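Local structure of vinylacetyl-CoA Delta-isomerase (Nitrosopumilus maritimus SCM1, 6VJR) at residues S377-Q381 / I428-L433; Y8-R13 / R36-N40. The protein probably acts as a 4-hydroxybutyryl-CoA dehydratase and vinylacetyl-CoA isomerase that carries FAD and a [4Fe-4S] cluster. All blocks are in the same frame, centred on the assembly; numbering follows the deposited sequence.

Interaction 2 comes first along the chain, joining helix 5-11 and the residues following to the start of helix 36-51 in the 4-hydroxyphenylacetate 3-hydroxylase-like N-terminal part. Interaction 1 follows much later, between helices 372-384 and 418-432 of the C-terminal part, which belongs to the acyl-CoA dehydrogenase clan. Their centres lie 28 Å apart, with nearest atoms about 9 Å from each other and no direct touch. Interaction 1 is buried among helices and borders a second subunit, with the side chain of Q381 about 8 Å from a bound FAD. Interaction 2 is partly buried and meets no other chain, so of the two contacts only interaction 1 takes part in subunit assembly.

Interaction 1: residues S377-Q381 / I428-L433; sequences SRLAQ and IENMTL
The side-chain amide of Q381 meets the hydroxyl of T432 where helices 372-384 and 418-432 run nearly antiparallel, their local axes 10.2 Å apart at 156°. NE2 of Q381 donates to OG1 of T432 over 2.9 Å, with an N-H...O angle of 164° and the oxygen lying in the amide plane. Beyond CG the glutamine chain is extended, and the two side chains run alongside each other, pointing opposite ways. T432 sets its OG1 between its own backbone N and carbonyl carbon (chi1 67°), from where the hydroxyl also donates to the I428 carbonyl oxygen one turn earlier, OG1 to O 2.8 Å, approaching from above the carbonyl plane. The same torsion turns the other branch toward S377, whose CB lies 3.6 Å from CG2 of T432. The S377 hydroxyl is engaged by the P373 carbonyl of its own helix; the contact with T432 is made mainly through CB, with OG beside the same methyl. One turn along, CB of A380 faces CG2 of I428 at 4.3 Å, a light apolar touch between small groups, and helix 295-314 adds L303 against A380 and I310 against I428. Beyond the nitrogen end of the amide, CG of L433 comes within 3.8 Å of NE2 of Q381, just where the chain leaves the helix.

The opposite end of the amide belongs to the subunit interface: OE1 of Q381 accepts from Y374 of the second subunit and is also hydrogen-bonded to T442 there. Bonds at both ends should hold the amide against rotation. The buried threonine hydroxyl, accepting from Q381 and donating to I428, is the middle of a polar chain from the second subunit to the helix backbone; Q381 itself directly precedes the FAD-binding D382.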
loop_
_atom_site.group_PDB
_atom_site.type_symbol
_atom_site.label_atom_id
_atom_site.label_comp_id
_atom_site.label_asym_id
_atom_site.label_seq_id
_atom_site.Cartn_x
_atom_site.Cartn_y
_atom_site.Cartn_z
ATOM N N SER A 377 -8.123 9.544 6.504
ATOM C CA SER A 377 -8.340 10.937 6.170
ATOM C C SER A 377 -8.461 11.148 4.664
ATOM O O SER A 377 -9.321 11.909 4.216
ATOM C CB SER A 377 -7.225 11.770 6.731
ATOM O OG SER A 377 -7.290 11.754 8.141
ATOM N N ARG A 378 -7.596 10.499 3.893
ATOM C CA ARG A 378 -7.648 10.609 2.434
ATOM C C ARG A 378 -9.013 10.167 1.919
ATOM O O ARG A 378 -9.649 10.842 1.115
ATOM C CB ARG A 378 -6.531 9.798 1.794
ATOM C CG ARG A 378 -6.369 10.038 0.306
ATOM C CD ARG A 378 -5.219 9.225 -0.252
ATOM N NE ARG A 378 -5.522 7.815 -0.416
ATOM C CZ ARG A 378 -6.198 7.290 -1.420
ATOM N NH1 ARG A 378 -6.452 7.993 -2.529
ATOM N NH2 ARG A 378 -6.506 6.018 -1.355
ATOM N N LEU A 379 -9.496 9.024 2.410
ATOM C CA LEU A 379 -10.768 8.478 1.968
ATOM C C LEU A 379 -11.931 9.389 2.355
ATOM O O LEU A 379 -12.891 9.529 1.602
ATOM C CB LEU A 379 -10.971 7.055 2.465
ATOM C CG LEU A 379 -9.970 6.033 1.935
ATOM C CD1 LEU A 379 -10.176 4.702 2.587
ATOM C CD2 LEU A 379 -10.035 5.910 0.405
ATOM N N ALA A 380 -11.889 9.930 3.573
ATOM C CA ALA A 380 -12.894 10.914 3.989
ATOM C C ALA A 380 -12.972 12.110 3.039
ATOM O O ALA A 380 -14.062 12.585 2.695
ATOM C CB ALA A 380 -12.682 11.333 5.443
ATOM N N GLN A 381 -11.817 12.593 2.600
ATOM C CA GLN A 381 -11.804 13.734 1.698
ATOM C C GLN A 381 -12.362 13.341 0.336
ATOM O O GLN A 381 -13.054 14.134 -0.286
ATOM C CB GLN A 381 -10.401 14.304 1.549
ATOM C CG GLN A 381 -9.882 14.917 2.834
ATOM C CD GLN A 381 -8.683 15.806 2.594
ATOM O OE1 GLN A 381 -8.163 15.910 1.468
ATOM N NE2 GLN A 381 -8.278 16.507 3.643
ATOM N N ILE A 428 -14.967 17.450 8.860
ATOM C CA ILE A 428 -13.983 16.694 8.075
ATOM C C ILE A 428 -12.715 17.520 7.860
ATOM O O ILE A 428 -11.612 17.012 8.057
ATOM C CB ILE A 428 -14.587 16.169 6.763
ATOM C CG1 ILE A 428 -15.728 15.208 7.051
ATOM C CG2 ILE A 428 -13.506 15.477 5.942
ATOM C CD1 ILE A 428 -16.549 14.806 5.832
ATOM N N GLU A 429 -12.862 18.793 7.488
ATOM C CA GLU A 429 -11.708 19.674 7.337
ATOM C C GLU A 429 -10.889 19.753 8.632
ATOM O O GLU A 429 -9.671 19.650 8.643
ATOM C CB GLU A 429 -12.179 21.055 6.882
ATOM C CG GLU A 429 -11.050 22.019 6.550
ATOM C CD GLU A 429 -11.416 23.519 6.530
ATOM O OE1 GLU A 429 -12.468 23.891 7.121
ATOM O OE2 GLU A 429 -10.672 24.338 5.926
ATOM N N ASN A 430 -11.589 19.906 9.752
ATOM C CA ASN A 430 -10.953 20.040 11.047
ATOM C C ASN A 430 -10.109 18.825 11.415
ATOM O O ASN A 430 -9.058 18.966 12.020
ATOM C CB ASN A 430 -12.039 20.270 12.099
ATOM C CG ASN A 430 -11.605 20.156 13.540
ATOM O OD1 ASN A 430 -10.935 21.037 14.098
ATOM N ND2 ASN A 430 -11.941 19.040 14.139
ATOM N N MET A 431 -10.592 17.642 11.078
ATOM C CA MET A 431 -9.907 16.406 11.438
ATOM C C MET A 431 -8.826 15.992 10.433
ATOM O O MET A 431 -7.980 15.163 10.787
ATOM C CB MET A 431 -10.913 15.279 11.618
ATOM C CG MET A 431 -11.836 15.544 12.788
ATOM S SD MET A 431 -12.948 14.186 13.162
ATOM C CE MET A 431 -11.761 13.096 13.973
ATOM N N THR A 432 -8.848 16.518 9.201
ATOM C CA THR A 432 -7.893 16.090 8.163
ATOM C C THR A 432 -6.865 17.156 7.792
ATOM O O THR A 432 -5.782 16.801 7.340
ATOM C CB THR A 432 -8.696 15.601 6.957
ATOM O OG1 THR A 432 -9.413 16.661 6.338
ATOM C CG2 THR A 432 -9.616 14.447 7.321
ATOM N N LEU A 433 -7.192 18.439 7.976
ATOM C CA LEU A 433 -6.298 19.556 7.718
ATOM C C LEU A 433 -6.122 20.490 8.919
ATOM O O LEU A 433 -5.072 21.118 9.065
ATOM C CB LEU A 433 -6.766 20.363 6.512
ATOM C CG LEU A 433 -6.765 19.623 5.181
ATOM C CD1 LEU A 433 -7.414 20.446 4.083
ATOM C CD2 LEU A 433 -5.376 19.257 4.849
#

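Interaction 2: residues Y8-R13 / R36-N40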
loop_
_atom_site.group_PDB
_atom_site.type_symbol
_atom_site.label_atom_id
_atom_site.label_comp_id
_atom_site.label_asym_id
_atom_site.label_seq_id
_atom_site.Cartn_x
_atom_site.Cartn_y
_atom_site.Cartn_z
ATOM N N TYR A 8 -13.399 20.720 37.864
ATOM C CA TYR A 8 -12.079 20.742 37.249
ATOM C C TYR A 8 -11.811 22.095 36.594
ATOM O O TYR A 8 -10.775 22.714 36.819
ATOM C CB TYR A 8 -11.951 19.602 36.256
ATOM C CG TYR A 8 -10.800 19.821 35.285
ATOM C CD1 TYR A 8 -9.459 19.743 35.704
ATOM C CD2 TYR A 8 -11.044 20.165 33.974
ATOM C CE1 TYR A 8 -8.410 19.990 34.835
ATOM C CE2 TYR A 8 -10.004 20.346 33.089
ATOM C CZ TYR A 8 -8.690 20.287 33.516
ATOM O OH TYR A 8 -7.718 20.495 32.588
ATOM N N ILE A 9 -12.785 22.594 35.841
ATOM C CA ILE A 9 -12.615 23.894 35.198
ATOM C C ILE A 9 -12.366 24.991 36.241
ATOM O O ILE A 9 -11.455 25.792 36.097
ATOM C CB ILE A 9 -13.795 24.179 34.275
ATOM C CG1 ILE A 9 -13.772 23.179 33.126
ATOM C CG2 ILE A 9 -13.829 25.623 33.779
ATOM C CD1 ILE A 9 -15.019 23.207 32.268
ATOM N N GLU A 10 -13.099 24.958 37.360
ATOM C CA GLU A 10 -12.894 25.929 38.410
ATOM C C GLU A 10 -11.499 25.821 39.028
ATOM O O GLU A 10 -10.921 26.849 39.340
ATOM C CB GLU A 10 -13.978 25.702 39.460
ATOM C CG GLU A 10 -13.953 26.733 40.579
ATOM C CD GLU A 10 -14.080 28.187 40.154
ATOM O OE1 GLU A 10 -14.818 28.508 39.180
ATOM O OE2 GLU A 10 -13.409 29.009 40.832
ATOM N N SER A 11 -10.944 24.605 39.158
ATOM C CA SER A 11 -9.616 24.385 39.730
ATOM C C SER A 11 -8.497 25.008 38.868
ATOM O O SER A 11 -7.386 25.220 39.371
ATOM C CB SER A 11 -9.328 22.884 39.885
ATOM O OG SER A 11 -8.891 22.314 38.633
ATOM N N LEU A 12 -8.796 25.349 37.599
ATOM C CA LEU A 12 -7.805 25.929 36.677
ATOM C C LEU A 12 -7.785 27.454 36.719
ATOM O O LEU A 12 -6.961 28.077 36.037
ATOM C CB LEU A 12 -8.086 25.506 35.234
ATOM C CG LEU A 12 -7.957 24.017 34.924
ATOM C CD1 LEU A 12 -8.245 23.764 33.456
ATOM C CD2 LEU A 12 -6.583 23.517 35.333
ATOM N N ARG A 13 -8.761 28.045 37.416
ATOM C CA ARG A 13 -8.925 29.496 37.465
ATOM C C ARG A 13 -8.022 30.112 38.528
ATOM O O ARG A 13 -7.835 29.579 39.618
ATOM C CB ARG A 13 -10.358 29.930 37.757
ATOM C CG ARG A 13 -11.315 29.615 36.623
ATOM C CD ARG A 13 -12.684 30.188 36.917
ATOM N NE ARG A 13 -13.652 29.909 35.856
ATOM C CZ ARG A 13 -13.718 30.583 34.718
ATOM N NH1 ARG A 13 -12.920 31.613 34.492
ATOM N NH2 ARG A 13 -14.634 30.248 33.828
ATOM N N ARG A 36 -9.774 27.099 25.606
ATOM C CA ARG A 36 -10.908 26.518 26.291
ATOM C C ARG A 36 -11.304 25.165 25.683
ATOM O O ARG A 36 -11.661 24.250 26.408
ATOM C CB ARG A 36 -12.101 27.467 26.377
ATOM C CG ARG A 36 -13.337 26.874 27.047
ATOM C CD ARG A 36 -13.023 26.351 28.423
ATOM N NE ARG A 36 -14.276 26.038 29.112
ATOM C CZ ARG A 36 -14.972 26.864 29.874
ATOM N NH1 ARG A 36 -14.542 28.086 30.087
ATOM N NH2 ARG A 36 -16.126 26.483 30.370
ATOM N N PRO A 37 -11.277 24.928 24.359
ATOM C CA PRO A 37 -11.691 23.610 23.852
ATOM C C PRO A 37 -10.860 22.465 24.430
ATOM O O PRO A 37 -11.372 21.381 24.666
ATOM C CB PRO A 37 -11.515 23.749 22.326
ATOM C CG PRO A 37 -11.730 25.245 22.112
ATOM C CD PRO A 37 -11.012 25.888 23.272
ATOM N N SER A 38 -9.542 22.684 24.635
ATOM C CA SER A 38 -8.726 21.641 25.244
ATOM C C SER A 38 -9.122 21.366 26.701
ATOM O O SER A 38 -9.080 20.223 27.169
ATOM C CB SER A 38 -7.259 21.966 25.128
ATOM O OG SER A 38 -6.819 23.088 25.877
ATOM N N ILE A 39 -9.479 22.414 27.413
ATOM C CA ILE A 39 -9.995 22.288 28.779
ATOM C C ILE A 39 -11.264 21.449 28.798
ATOM O O ILE A 39 -11.473 20.623 29.683
ATOM C CB ILE A 39 -10.116 23.682 29.404
ATOM C CG1 ILE A 39 -8.688 24.211 29.673
ATOM C CG2 ILE A 39 -10.972 23.683 30.647
ATOM C CD1 ILE A 39 -8.619 25.679 29.962
ATOM N N ASN A 40 -12.167 21.751 27.889
ATOM C CA ASN A 40 -13.423 21.027 27.775
ATOM C C ASN A 40 -13.179 19.536 27.581
ATOM O O ASN A 40 -13.937 18.716 28.101
ATOM C CB ASN A 40 -14.248 21.575 26.624
ATOM C CG ASN A 40 -14.824 22.947 26.871
ATOM O OD1 ASN A 40 -14.955 23.401 28.011
ATOM N ND2 ASN A 40 -15.224 23.615 25.811
#
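I39 presses its aliphatic branches between I9 and L12, forming the close-packed part of this contact. The I9 side chain meets that of I39 at a slant, CG1 of I9 3.8 Å from CG2 of I39. L12 comes end-on, its CD1 3.8 Å from CG1 of I39 and nearly as close to the other two branch carbons. Beside them the Y8 ring turns its edge to the I39 carbonyl oxygen, with CE2 3.7 Å from O; its hydroxyl is bonded to the carbonyl of N192, and Y46 meets the ring.

The looser, more solvent-facing side is made by R13, R36 and N40, all partly exposed. With its chain bent at chi2 (55°), R36 crosses the I9 side chain at about a right angle: CD1 of I9 sits 3.9 Å from NH2 of R36, and CG2 of I9 lies over one guanidinium face, offset toward its rim. NE of R36 donates to OD1 of N40 over 2.9 Å, at the guanidinium edge and near its plane, while NH1 bonds to the V30 carbonyl. Replacing R36 by an alanine would remove the guanidinium and is likely to uncover more of I9 and leave N40 OD1 and the V30 carbonyl without these donors. NH2 of R13 stands 4.3 Å from NH1 of R36, a like-charge approach probably eased by the salt bridge from R13 to D31. With no hydrogen bond between 8-13 and 36-40, apolar packing joins the N-terminal helix to helix 36-51, and polar groups border it.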